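Putative mandelate racemase (Bordetella bronchiseptica, PDB 3OZY) is of unknown function but, as a magnesium-binding enolase superfamily member, probably forms and stabilises an enolate-like intermediate from a carboxylate substrate. Local coordinates at residues A[114-119]-A[359-364]; A[138-143]-A[167-172]; A[184-189]-A[215-220]; A[202-207]-A[229-234]. One frame throughout, in Å; residues are numbered along the deposited sequence. Where two conformers were deposited one is given.

Interaction 1. Residues A[114-119]-A[359-364]; sequences LWDLKG and PGLGFE
Asp116 on helix 102-122 grips the backbone of Leu361 in the loop 359-364. Leu361 N donates to Asp116 OD1 at 2.7 Å in an almost straight bond (N-H...O 175°). The donor comes to the anti side of the carboxylate, 16° out of its plane. This is the tight part of the contact. Asp116 CG stands anti to its backbone N (chi1 -179°), which swings the carboxylate out from the helix to the loop. Leu361 crosses it at about a right angle, with CD1 3.9 Å from Asp116 CB. Beside them, Gly119 and Gly360 bring their CA atoms to 3.8 Å with no side chain between. Gly360 is the second residue of a type II' beta turn from Pro359 to Gly362. The looser side is at Pro359, which is partly exposed. There the ring carbon CB lies 3.9 Å from Gly119 O, without a polar bond. The other carboxylate oxygen, Asp116 OD2, takes a salt bridge from Arg120 NE and a hydrogen bond from Val49 N. One buried acid thus ties helix 102-122 to the loop after strand 352-353, and its several donors suggest that its negative charge is well compensated.

Interaction 2. Residues A[138-143]-A[167-172]; sequences GVRAYA and FTAAKL
Arg140 CG lies anti to the backbone N (chi1 -177°) and the extended chain carries NE to the hydroxyl of Thr168, which is turned toward it by OG1 sitting between its own backbone N and carbonyl carbon (chi1 64°). The contact is the parallel strand pairing of a beta-alpha-beta unit in the barrel, strand 139-146, helix 152-164 and strand 169-173. Arg140 NE donates to Thr168 OG1 at 2.6 Å, nearly in the guanidinium plane. NH2 adds weak bonds to Thr168 OG1 and O. Here the strands are still apart, and a water fills in: it donates to Ala141 O and accepts from Thr168 N. Further on they pair. Ala143 N donates to Ala169 O at 3.0 Å, and Lys171 N donates to Ala143 O, also at 3.0 Å. Lys171 runs on to within about 4 Å of a bound magnesium ion, beside Tyr142. Its CB and CD lie along ring atom CE1 of Tyr142, and the bend at chi3 then directs CE and NZ to Tyr142 OH, to which NZ donates at 2.9 Å. NZ also forms salt bridges with Glu227, a magnesium ligand, and Glu329. Ala143 and Ala170 share the other face of the sheet, toward helix 152-164. There Ala143 CB sits over the centre of the Phe167 ring in a CH-pi contact, 3.8 Å from its centroid and 9° off the normal.

Interaction 3. Residues A[184-189]-A[215-220]; sequences NLRAMR and LRILDE
Ile217 is the first residue of segment 215-220 to meet helix 178-192, reaching Leu185 and Arg186. The two helix segments run side by side and parallel, 10.3 Å between axes and 5° apart. They are neighbours in the outer helical layer of the barrel. Ile217 points toward the partner. Its CD1 approaches Arg186 NH2 at 3.5 Å, with the two side chains crossing at about a right angle. Its CG2 is 4.4 Å from Leu185 CD1. Ile217 and Leu185 each have two conformers, and these distances hold for one of each. Next comes Leu218. Its CB starts off away from the partner helix, but CD2 turns back to Leu185 CD1. That pair looks unusually tight, but the closeness is doubtful for the same reason. Both leucines also rest on Val200 of strand 197-201, on the inner side of the helices. Glu220 lies at the exposed edge. Its CG is anti to the backbone N (chi1 173°) and the chain extends to carry the carboxylate across. OE2 meets the edge of the Arg186 guanidinium near its plane, 3.7 Å from NE. This is a long salt bridge, with the two flat groups 27° apart. The chemistry is therefore layered: apolar branches meet beneath, next to the sheet, and a loose charge pair lies at the exposed edge of the helices, where solvent probably weakens it.

Interaction 4. Residues A[202-207]-A[229-234]; sequences ANQSLG and PLSIDD. With ACY (acetic acid), chain I.
A type I' beta turn from Ala202 to Ser205 brings Gln204 alongside Leu230, their CA atoms 4.3 Å apart, while Ser231 to Asp234 form a type I turn. Both segments are loops at the C-terminal ends of neighbouring strands in the enolase superfamily barrel, just after the magnesium ligands Asp201 and Glu227. Gln204 carries the contact. Its chain extends beyond CG across the second loop. OE1 accepts a bond from Ile232 N at 3.0 Å; the N-H is well aligned at 168°, but it comes from above the carbonyl plane, 46° out of it. The amide also lies against Ile232, whose CG2 is 3.4 Å from Gln204 CD, though Ile232 has two conformers. Leu206 CB lies against Pro229 O at 3.3 Å. Leu230 CD2 packs on Leu206 O and on Gly207. A water closes the gap here, donating to Leu206 O and accepting from Ser231 N. Each loop also braces itself. Ser205 N and OG both donate to Ala202 O. Ser231 OG accepts from Asp233 N in an ST turn, with OG anti to its own backbone N (chi1 168°). The second subunit covers part of this surface: its Arg95 donates to Asn203 O, and its Arg100 forms a salt bridge with Asp233. Asn203 points away from the second loop. Its OD1 accepts from Lys173 NZ, and its ND2 makes a weak bond to an acetic acid, probably from the crystallisation liquor, with 3.2 Å between ND2 and atom O.

Interactions 2, 3 and 4 all belong to the barrel, while interaction 1 joins helix 102-122 to a late loop of the chain. Along the chain, interaction 1 closes a long loop that contains the others. Interaction 2 comes first within it; interactions 3 and 4 follow, with their segments alternating. Interactions 2 and 3 have centres 18 Å apart and touch where Leu172 CD2 packs on Leu185 CD2 at 3.6 Å. Interactions 3 and 4 are 19 Å apart between centres; loop 202-207 of interaction 4 leads straight into helix 208-220, which carries segment 215-220 of interaction 3. Interactions 1 and 3 lie across the chain's centre, their centres about 41 Å apart. Together they sample the barrel's strands, outer helices and metal-side loops.

Interaction 1. Residues A[114-119]-A[359-364]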
loop_
_atom_site.group_PDB
_atom_site.type_symbol
_atom_site.label_atom_id
_atom_site.label_comp_id
_atom_site.label_asym_id
_atom_site.label_seq_id
_atom_site.Cartn_x
_atom_site.Cartn_y
_atom_site.Cartn_z
ATOM N N LEU A 114 1.713 -6.913 20.666
ATOM C CA LEU A 114 2.132 -8.268 21.011
ATOM C C LEU A 114 3.479 -8.261 21.732
ATOM O O LEU A 114 3.691 -9.031 22.660
ATOM C CB LEU A 114 2.184 -9.160 19.773
ATOM C CG LEU A 114 0.827 -9.458 19.132
ATOM C CD1 LEU A 114 0.997 -10.265 17.862
ATOM C CD2 LEU A 114 -0.082 -10.201 20.116
ATOM N N TRP A 115 4.396 -7.391 21.309
ATOM C CA TRP A 115 5.684 -7.277 21.985
ATOM C C TRP A 115 5.524 -6.682 23.386
ATOM O O TRP A 115 6.201 -7.102 24.330
ATOM C CB TRP A 115 6.680 -6.462 21.144
ATOM C CG TRP A 115 7.371 -7.280 20.092
ATOM C CD1 TRP A 115 7.058 -7.367 18.758
ATOM C CD2 TRP A 115 8.495 -8.134 20.295
ATOM N NE1 TRP A 115 7.927 -8.228 18.120
ATOM C CE2 TRP A 115 8.826 -8.700 19.042
ATOM C CE3 TRP A 115 9.268 -8.467 21.413
ATOM C CZ2 TRP A 115 9.892 -9.588 18.882
ATOM C CZ3 TRP A 115 10.323 -9.349 21.252
ATOM C CH2 TRP A 115 10.623 -9.903 19.995
ATOM N N ASP A 116 4.639 -5.703 23.523
ATOM C CA ASP A 116 4.356 -5.126 24.830
ATOM C C ASP A 116 3.798 -6.214 25.743
ATOM O O ASP A 116 4.222 -6.361 26.887
ATOM C CB ASP A 116 3.379 -3.950 24.684
ATOM C CG ASP A 116 3.063 -3.279 26.005
ATOM O OD1 ASP A 116 4.002 -2.922 26.748
ATOM O OD2 ASP A 116 1.866 -3.092 26.296
ATOM N N LEU A 117 2.865 -6.995 25.213
ATOM C CA LEU A 117 2.242 -8.086 25.950
ATOM C C LEU A 117 3.302 -9.090 26.394
ATOM O O LEU A 117 3.347 -9.495 27.557
ATOM C CB LEU A 117 1.175 -8.744 25.075
ATOM C CG LEU A 117 0.130 -9.657 25.732
ATOM C CD1 LEU A 117 -1.054 -9.831 24.796
ATOM C CD2 LEU A 117 0.707 -11.018 26.115
ATOM N N LYS A 118 4.179 -9.469 25.464
ATOM C CA LYS A 118 5.252 -10.408 25.778
ATOM C C LYS A 118 6.159 -9.887 26.905
ATOM O O LYS A 118 6.465 -10.614 27.861
ATOM C CB LYS A 118 6.071 -10.719 24.514
ATOM C CG LYS A 118 7.232 -11.682 24.737
ATOM C CD LYS A 118 7.916 -12.029 23.404
ATOM C CE LYS A 118 7.098 -13.011 22.561
ATOM N NZ LYS A 118 7.324 -14.437 22.977
ATOM N N GLY A 119 6.591 -8.632 26.799
ATOM C CA GLY A 119 7.401 -8.037 27.846
ATOM C C GLY A 119 6.670 -7.994 29.180
ATOM O O GLY A 119 7.265 -8.259 30.221
ATOM N N PRO A 359 8.170 -3.004 32.398
ATOM C CA PRO A 359 7.945 -4.169 31.535
ATOM C C PRO A 359 7.299 -3.790 30.206
ATOM O O PRO A 359 6.529 -2.834 30.140
ATOM C CB PRO A 359 6.975 -5.036 32.348
ATOM C CG PRO A 359 7.026 -4.501 33.740
ATOM C CD PRO A 359 7.365 -3.053 33.629
ATOM N N GLY A 360 7.595 -4.553 29.159
ATOM C CA GLY A 360 7.029 -4.291 27.846
ATOM C C GLY A 360 7.525 -2.959 27.307
ATOM O O GLY A 360 8.729 -2.661 27.347
ATOM N N LEU A 361 6.603 -2.135 26.818
ATOM C CA LEU A 361 6.967 -0.787 26.388
ATOM C C LEU A 361 7.490 0.039 27.563
ATOM O O LEU A 361 8.226 0.998 27.373
ATOM C CB LEU A 361 5.792 -0.083 25.708
ATOM C CG LEU A 361 5.433 -0.607 24.314
ATOM C CD1 LEU A 361 4.038 -0.153 23.930
ATOM C CD2 LEU A 361 6.465 -0.124 23.289
ATOM N N GLY A 362 7.083 -0.334 28.774
ATOM C CA GLY A 362 7.745 0.160 29.970
ATOM C C GLY A 362 7.156 1.368 30.670
ATOM O O GLY A 362 7.835 1.998 31.476
ATOM N N PHE A 363 5.908 1.696 30.363
ATOM C CA PHE A 363 5.214 2.789 31.043
ATOM C C PHE A 363 3.745 2.447 31.227
ATOM O O PHE A 363 3.266 1.447 30.706
ATOM C CB PHE A 363 5.336 4.089 30.246
ATOM C CG PHE A 363 4.993 3.937 28.796
ATOM C CD1 PHE A 363 3.697 3.638 28.399
ATOM C CD2 PHE A 363 5.969 4.071 27.826
ATOM C CE1 PHE A 363 3.381 3.488 27.068
ATOM C CE2 PHE A 363 5.658 3.921 26.492
ATOM C CZ PHE A 363 4.365 3.627 26.111
ATOM N N GLU A 364 3.036 3.307 31.953
ATOM C CA GLU A 364 1.607 3.138 32.179
ATOM C C GLU A 364 0.783 4.093 31.318
ATOM O O GLU A 364 1.128 5.266 31.172
ATOM C CB GLU A 364 1.278 3.370 33.657
ATOM C CG GLU A 364 1.967 2.408 34.614
ATOM C CD GLU A 364 1.429 0.991 34.510
ATOM O OE1 GLU A 364 0.555 0.739 33.654
ATOM O OE2 GLU A 364 1.879 0.126 35.291
#

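Interaction 2. Residues A[138-143]-A[167-172]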
loop_
_atom_site.group_PDB
_atom_site.type_symbol
_atom_site.label_atom_id
_atom_site.label_comp_id
_atom_site.label_asym_id
_atom_site.label_seq_id
_atom_site.Cartn_x
_atom_site.Cartn_y
_atom_site.Cartn_z
ATOM N N GLY A 138 22.758 5.898 26.922
ATOM C CA GLY A 138 21.614 6.624 26.403
ATOM C C GLY A 138 21.706 6.846 24.906
ATOM O O GLY A 138 22.739 6.580 24.295
ATOM N N VAL A 139 20.620 7.363 24.343
ATOM C CA VAL A 139 20.434 7.480 22.906
ATOM C C VAL A 139 20.358 8.951 22.485
ATOM O O VAL A 139 19.503 9.693 22.963
ATOM C CB VAL A 139 19.132 6.748 22.500
ATOM C CG1 VAL A 139 18.758 7.034 21.045
ATOM C CG2 VAL A 139 19.266 5.248 22.749
ATOM N N ARG A 140 21.250 9.370 21.592
ATOM C CA ARG A 140 21.239 10.753 21.120
ATOM C C ARG A 140 19.974 11.068 20.323
ATOM O O ARG A 140 19.653 10.369 19.349
ATOM C CB ARG A 140 22.469 11.036 20.263
ATOM C CG ARG A 140 22.534 12.474 19.799
ATOM C CD ARG A 140 23.453 12.614 18.618
ATOM N NE ARG A 140 23.884 13.994 18.440
ATOM C CZ ARG A 140 24.786 14.368 17.549
ATOM N NH1 ARG A 140 25.341 13.454 16.762
ATOM N NH2 ARG A 140 25.136 15.645 17.445
ATOM N N ALA A 141 19.260 12.111 20.744
ATOM C CA ALA A 141 17.994 12.503 20.124
ATOM C C ALA A 141 18.138 13.762 19.280
ATOM O O ALA A 141 19.082 14.549 19.451
ATOM C CB ALA A 141 16.921 12.723 21.189
ATOM N N TYR A 142 17.202 13.959 18.366
ATOM C CA TYR A 142 17.116 15.210 17.642
ATOM C C TYR A 142 15.719 15.782 17.753
ATOM O O TYR A 142 14.738 15.041 17.845
ATOM C CB TYR A 142 17.537 15.057 16.180
ATOM C CG TYR A 142 16.583 14.349 15.224
ATOM C CD1 TYR A 142 15.552 15.045 14.591
ATOM C CD2 TYR A 142 16.773 13.008 14.880
ATOM C CE1 TYR A 142 14.719 14.419 13.667
ATOM C CE2 TYR A 142 15.937 12.371 13.970
ATOM C CZ TYR A 142 14.916 13.080 13.364
ATOM O OH TYR A 142 14.079 12.475 12.433
ATOM N N ALA A 143 15.637 17.108 17.721
ATOM C CA ALA A 143 14.368 17.811 17.840
ATOM C C ALA A 143 13.673 17.821 16.488
ATOM O O ALA A 143 14.204 18.361 15.513
ATOM C CB ALA A 143 14.604 19.244 18.335
ATOM N N PHE A 167 19.132 19.552 23.204
ATOM C CA PHE A 167 19.307 18.795 21.963
ATOM C C PHE A 167 20.642 19.116 21.288
ATOM O O PHE A 167 21.064 20.275 21.250
ATOM C CB PHE A 167 18.165 19.080 20.988
ATOM C CG PHE A 167 16.861 18.435 21.366
ATOM C CD1 PHE A 167 16.620 17.099 21.061
ATOM C CD2 PHE A 167 15.865 19.159 22.002
ATOM C CE1 PHE A 167 15.421 16.494 21.396
ATOM C CE2 PHE A 167 14.654 18.560 22.331
ATOM C CZ PHE A 167 14.439 17.222 22.032
ATOM N N THR A 168 21.293 18.093 20.736
ATOM C CA THR A 168 22.546 18.256 20.008
ATOM C C THR A 168 22.323 18.139 18.500
ATOM O O THR A 168 23.275 18.111 17.722
ATOM C CB THR A 168 23.590 17.199 20.432
ATOM O OG1 THR A 168 23.128 15.888 20.079
ATOM C CG2 THR A 168 23.843 17.266 21.938
ATOM N N ALA A 169 21.055 18.074 18.102
ATOM C CA ALA A 169 20.675 17.854 16.712
ATOM C C ALA A 169 19.220 18.266 16.539
ATOM O O ALA A 169 18.427 18.182 17.480
ATOM C CB ALA A 169 20.843 16.375 16.347
ATOM N N ALA A 170 18.859 18.707 15.337
ATOM C CA ALA A 170 17.481 19.085 15.051
ATOM C C ALA A 170 17.252 19.015 13.551
ATOM O O ALA A 170 18.205 19.003 12.771
ATOM C CB ALA A 170 17.188 20.493 15.568
ATOM N N LYS A 171 15.984 18.982 13.162
ATOM C CA LYS A 171 15.597 18.825 11.765
ATOM C C LYS A 171 14.774 20.011 11.269
ATOM O O LYS A 171 13.934 20.551 11.996
ATOM C CB LYS A 171 14.814 17.513 11.597
ATOM C CG LYS A 171 14.508 17.110 10.144
ATOM C CD LYS A 171 14.219 15.619 10.009
ATOM C CE LYS A 171 12.788 15.282 10.370
ATOM N NZ LYS A 171 12.583 13.798 10.316
ATOM N N LEU A 172 15.026 20.402 10.022
ATOM C CA LEU A 172 14.315 21.473 9.332
ATOM C C LEU A 172 13.479 20.926 8.183
ATOM O O LEU A 172 13.981 20.157 7.353
ATOM C CB LEU A 172 15.319 22.473 8.753
ATOM C CG LEU A 172 14.725 23.595 7.895
ATOM C CD1 LEU A 172 13.948 24.584 8.778
ATOM C CD2 LEU A 172 15.824 24.317 7.109
HETATM O O HOH W 1 20.726 15.351 21.363
#

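Interaction 3. Residues A[184-189]-A[215-220]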
loop_
_atom_site.group_PDB
_atom_site.type_symbol
_atom_site.label_atom_id
_atom_site.label_comp_id
_atom_site.label_asym_id
_atom_site.label_seq_id
_atom_site.Cartn_x
_atom_site.Cartn_y
_atom_site.Cartn_z
ATOM N N ASN A 184 17.376 29.828 5.395
ATOM C CA ASN A 184 17.135 29.331 6.745
ATOM C C ASN A 184 18.299 28.479 7.236
ATOM O O ASN A 184 18.796 28.649 8.349
ATOM C CB ASN A 184 15.842 28.519 6.799
ATOM C CG ASN A 184 14.613 29.371 6.637
ATOM O OD1 ASN A 184 14.692 30.596 6.561
ATOM N ND2 ASN A 184 13.449 28.721 6.604
ATOM N N LEU A 185 18.734 27.544 6.395
ATOM C CA LEU A 185 19.844 26.662 6.753
ATOM C C LEU A 185 21.130 27.428 7.004
ATOM O O LEU A 185 21.857 27.146 7.957
ATOM C CB LEU A 185 20.090 25.630 5.656
ATOM C CG LEU A 185 19.141 24.443 5.619
ATOM C CD1 LEU A 185 19.377 23.672 4.338
ATOM C CD2 LEU A 185 19.339 23.551 6.839
ATOM N N ARG A 186 21.424 28.392 6.140
ATOM C CA ARG A 186 22.634 29.177 6.318
ATOM C C ARG A 186 22.592 29.935 7.650
ATOM O O ARG A 186 23.579 29.980 8.370
ATOM C CB ARG A 186 22.875 30.128 5.139
ATOM C CG ARG A 186 23.213 29.404 3.838
ATOM C CD ARG A 186 23.673 30.375 2.767
ATOM N NE ARG A 186 23.502 29.837 1.420
ATOM C CZ ARG A 186 22.472 30.136 0.630
ATOM N NH1 ARG A 186 21.525 30.966 1.057
ATOM N NH2 ARG A 186 22.385 29.608 -0.580
ATOM N N ALA A 187 21.439 30.509 7.985
ATOM C CA ALA A 187 21.312 31.251 9.238
ATOM C C ALA A 187 21.419 30.312 10.437
ATOM O O ALA A 187 22.047 30.635 11.442
ATOM C CB ALA A 187 19.994 32.014 9.272
ATOM N N MET A 188 20.786 29.146 10.327
ATOM C CA MET A 188 20.846 28.141 11.383
ATOM C C MET A 188 22.275 27.698 11.686
ATOM O O MET A 188 22.693 27.671 12.837
ATOM C CB MET A 188 19.973 26.935 11.028
ATOM C CG MET A 188 18.477 27.231 11.124
ATOM S SD MET A 188 17.483 26.033 10.209
ATOM C CE MET A 188 17.757 24.566 11.185
ATOM N N ARG A 189 23.028 27.356 10.642
ATOM C CA ARG A 189 24.403 26.902 10.824
ATOM C C ARG A 189 25.279 27.995 11.435
ATOM O O ARG A 189 26.085 27.733 12.327
ATOM C CB ARG A 189 24.987 26.420 9.495
ATOM C CG ARG A 189 26.466 26.071 9.562
ATOM C CD ARG A 189 26.747 24.958 10.557
ATOM N NE ARG A 189 26.245 23.676 10.070
ATOM C CZ ARG A 189 25.908 22.653 10.847
ATOM N NH1 ARG A 189 26.005 22.744 12.170
ATOM N NH2 ARG A 189 25.477 21.525 10.296
ATOM N N LEU A 215 20.923 19.733 -2.571
ATOM C CA LEU A 215 21.997 18.916 -1.993
ATOM C C LEU A 215 23.321 19.692 -1.918
ATOM O O LEU A 215 24.081 19.566 -0.947
ATOM C CB LEU A 215 22.168 17.615 -2.785
ATOM C CG LEU A 215 23.279 16.675 -2.322
ATOM C CD1 LEU A 215 23.081 16.232 -0.863
ATOM C CD2 LEU A 215 23.341 15.460 -3.249
ATOM N N ARG A 216 23.606 20.508 -2.927
ATOM C CA ARG A 216 24.821 21.331 -2.899
ATOM C C ARG A 216 24.840 22.251 -1.679
ATOM O O ARG A 216 25.872 22.424 -1.027
ATOM C CB ARG A 216 24.941 22.165 -4.178
ATOM C CG ARG A 216 25.289 21.342 -5.408
ATOM C CD ARG A 216 25.093 22.161 -6.667
ATOM N NE ARG A 216 25.586 21.450 -7.839
ATOM C CZ ARG A 216 25.539 21.938 -9.073
ATOM N NH1 ARG A 216 24.992 23.125 -9.308
ATOM N NH2 ARG A 216 26.020 21.228 -10.079
ATOM N N ILE A 217 23.687 22.858 -1.397
ATOM C CA ILE A 217 23.504 23.722 -0.231
ATOM C C ILE A 217 23.702 22.926 1.052
ATOM O O ILE A 217 24.419 23.350 1.964
ATOM C CB ILE A 217 22.085 24.336 -0.205
ATOM C CG1 ILE A 217 21.831 25.164 -1.471
ATOM C CG2 ILE A 217 21.878 25.172 1.063
ATOM C CD1 ILE A 217 22.777 26.329 -1.635
ATOM N N LEU A 218 23.056 21.765 1.124
ATOM C CA LEU A 218 23.127 20.923 2.325
ATOM C C LEU A 218 24.571 20.523 2.603
ATOM O O LEU A 218 25.015 20.458 3.752
ATOM C CB LEU A 218 22.260 19.669 2.193
ATOM C CG LEU A 218 20.818 19.888 1.731
ATOM C CD1 LEU A 218 20.061 18.564 1.851
ATOM C CD2 LEU A 218 20.108 20.990 2.493
ATOM N N ASP A 219 25.311 20.248 1.537
ATOM C CA ASP A 219 26.719 19.886 1.649
ATOM C C ASP A 219 27.513 21.071 2.223
ATOM O O ASP A 219 28.254 20.926 3.192
ATOM C CB ASP A 219 27.197 19.472 0.249
ATOM C CG ASP A 219 28.580 18.857 0.230
ATOM O OD1 ASP A 219 29.221 18.711 1.284
ATOM O OD2 ASP A 219 29.024 18.516 -0.885
ATOM N N GLU A 220 27.313 22.246 1.646
ATOM C CA GLU A 220 27.953 23.462 2.129
ATOM C C GLU A 220 27.690 23.684 3.622
ATOM O O GLU A 220 28.599 24.081 4.371
ATOM C CB GLU A 220 27.426 24.648 1.319
ATOM C CG GLU A 220 27.860 26.026 1.798
ATOM C CD GLU A 220 27.024 27.134 1.168
ATOM O OE1 GLU A 220 26.643 26.996 -0.017
ATOM O OE2 GLU A 220 26.738 28.138 1.855
#

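Interaction 4. Residues A[202-207]-A[229-234]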
loop_
_atom_site.group_PDB
_atom_site.type_symbol
_atom_site.label_atom_id
_atom_site.label_comp_id
_atom_site.label_asym_id
_atom_site.label_seq_id
_atom_site.Cartn_x
_atom_site.Cartn_y
_atom_site.Cartn_z
ATOM N N ALA A 202 12.379 17.053 3.194
ATOM C CA ALA A 202 11.581 17.682 2.146
ATOM C C ALA A 202 10.192 17.064 1.973
ATOM O O ALA A 202 9.425 17.538 1.149
ATOM C CB ALA A 202 12.330 17.661 0.810
ATOM N N ASN A 203 9.867 16.012 2.721
ATOM C CA ASN A 203 8.546 15.386 2.596
ATOM C C ASN A 203 8.144 15.105 1.142
ATOM O O ASN A 203 6.989 15.314 0.752
ATOM C CB ASN A 203 7.464 16.229 3.284
ATOM C CG ASN A 203 7.518 16.121 4.787
ATOM O OD1 ASN A 203 8.154 16.939 5.459
ATOM N ND2 ASN A 203 6.847 15.112 5.330
ATOM N N GLN A 204 9.101 14.613 0.353
ATOM C CA GLN A 204 8.855 14.207 -1.038
ATOM C C GLN A 204 8.494 15.362 -1.963
ATOM O O GLN A 204 7.889 15.145 -3.018
ATOM C CB GLN A 204 7.741 13.149 -1.131
ATOM C CG GLN A 204 7.855 11.973 -0.183
ATOM C CD GLN A 204 6.750 10.945 -0.436
ATOM O OE1 GLN A 204 6.619 10.416 -1.544
ATOM N NE2 GLN A 204 5.948 10.665 0.589
ATOM N N SER A 205 8.873 16.581 -1.589
ATOM C CA SER A 205 8.384 17.781 -2.273
ATOM C C SER A 205 9.164 18.223 -3.491
ATOM O O SER A 205 8.710 19.112 -4.214
ATOM C CB SER A 205 8.355 18.968 -1.306
ATOM O OG SER A 205 7.409 18.755 -0.286
ATOM N N LEU A 206 10.344 17.662 -3.706
ATOM C CA LEU A 206 11.208 18.146 -4.775
ATOM C C LEU A 206 11.306 17.162 -5.920
ATOM O O LEU A 206 11.175 15.947 -5.718
ATOM C CB LEU A 206 12.620 18.393 -4.240
ATOM C CG LEU A 206 12.707 19.385 -3.085
ATOM C CD1 LEU A 206 14.101 19.347 -2.466
ATOM C CD2 LEU A 206 12.360 20.799 -3.553
ATOM N N GLY A 207 11.554 17.690 -7.113
ATOM C CA GLY A 207 11.990 16.879 -8.234
ATOM C C GLY A 207 13.501 16.701 -8.215
ATOM O O GLY A 207 14.197 17.306 -7.397
ATOM N N PRO A 229 13.909 13.390 0.077
ATOM C CA PRO A 229 14.188 14.475 -0.873
ATOM C C PRO A 229 13.259 14.422 -2.083
ATOM O O PRO A 229 12.937 15.471 -2.653
ATOM C CB PRO A 229 15.627 14.187 -1.306
ATOM C CG PRO A 229 15.788 12.689 -1.113
ATOM C CD PRO A 229 15.011 12.414 0.153
ATOM N N LEU A 230 12.828 13.214 -2.458
ATOM C CA LEU A 230 12.015 12.978 -3.650
ATOM C C LEU A 230 10.830 12.104 -3.294
ATOM O O LEU A 230 10.769 11.527 -2.210
ATOM C CB LEU A 230 12.832 12.227 -4.712
ATOM C CG LEU A 230 14.171 12.852 -5.107
ATOM C CD1 LEU A 230 14.990 11.866 -5.927
ATOM C CD2 LEU A 230 13.963 14.144 -5.884
ATOM N N SER A 231 9.900 11.982 -4.231
ATOM C CA SER A 231 8.888 10.943 -4.157
ATOM C C SER A 231 9.522 9.615 -3.767
ATOM O O SER A 231 10.541 9.211 -4.347
ATOM C CB SER A 231 8.240 10.777 -5.528
ATOM O OG SER A 231 7.458 9.589 -5.555
ATOM N N ILE A 232 8.911 8.914 -2.815
ATOM C CA ILE A 232 9.413 7.593 -2.440
ATOM C C ILE A 232 9.276 6.583 -3.574
ATOM O O ILE A 232 9.836 5.496 -3.497
ATOM C CB ILE A 232 8.735 7.015 -1.164
ATOM C CG1 ILE A 232 7.418 6.293 -1.487
ATOM C CG2 ILE A 232 8.556 8.102 -0.106
ATOM C CD1 ILE A 232 6.286 7.213 -1.860
ATOM N N ASP A 233 8.540 6.951 -4.619
ATOM C CA ASP A 233 8.382 6.088 -5.778
ATOM C C ASP A 233 9.529 6.189 -6.773
ATOM O O ASP A 233 9.608 5.376 -7.705
ATOM C CB ASP A 233 7.057 6.395 -6.468
ATOM C CG ASP A 233 5.868 5.944 -5.647
ATOM O OD1 ASP A 233 5.933 4.823 -5.104
ATOM O OD2 ASP A 233 4.887 6.705 -5.530
ATOM N N ASP A 234 10.405 7.180 -6.600
ATOM C CA ASP A 234 11.507 7.402 -7.531
ATOM C C ASP A 234 12.821 6.879 -6.937
ATOM O O ASP A 234 13.641 7.650 -6.418
ATOM C CB ASP A 234 11.618 8.893 -7.855
ATOM C CG ASP A 234 12.700 9.183 -8.857
ATOM O OD1 ASP A 234 13.259 8.215 -9.424
ATOM O OD2 ASP A 234 12.990 10.378 -9.090
HETATM C C ACY I . 5.255 15.816 9.051
HETATM O O ACY I . 5.985 16.283 8.158
HETATM O OXT ACY I . 5.231 16.255 10.220
HETATM C CH3 ACY I . 4.337 14.676 8.721
HETATM O O HOH W 2 10.151 13.581 -6.637
#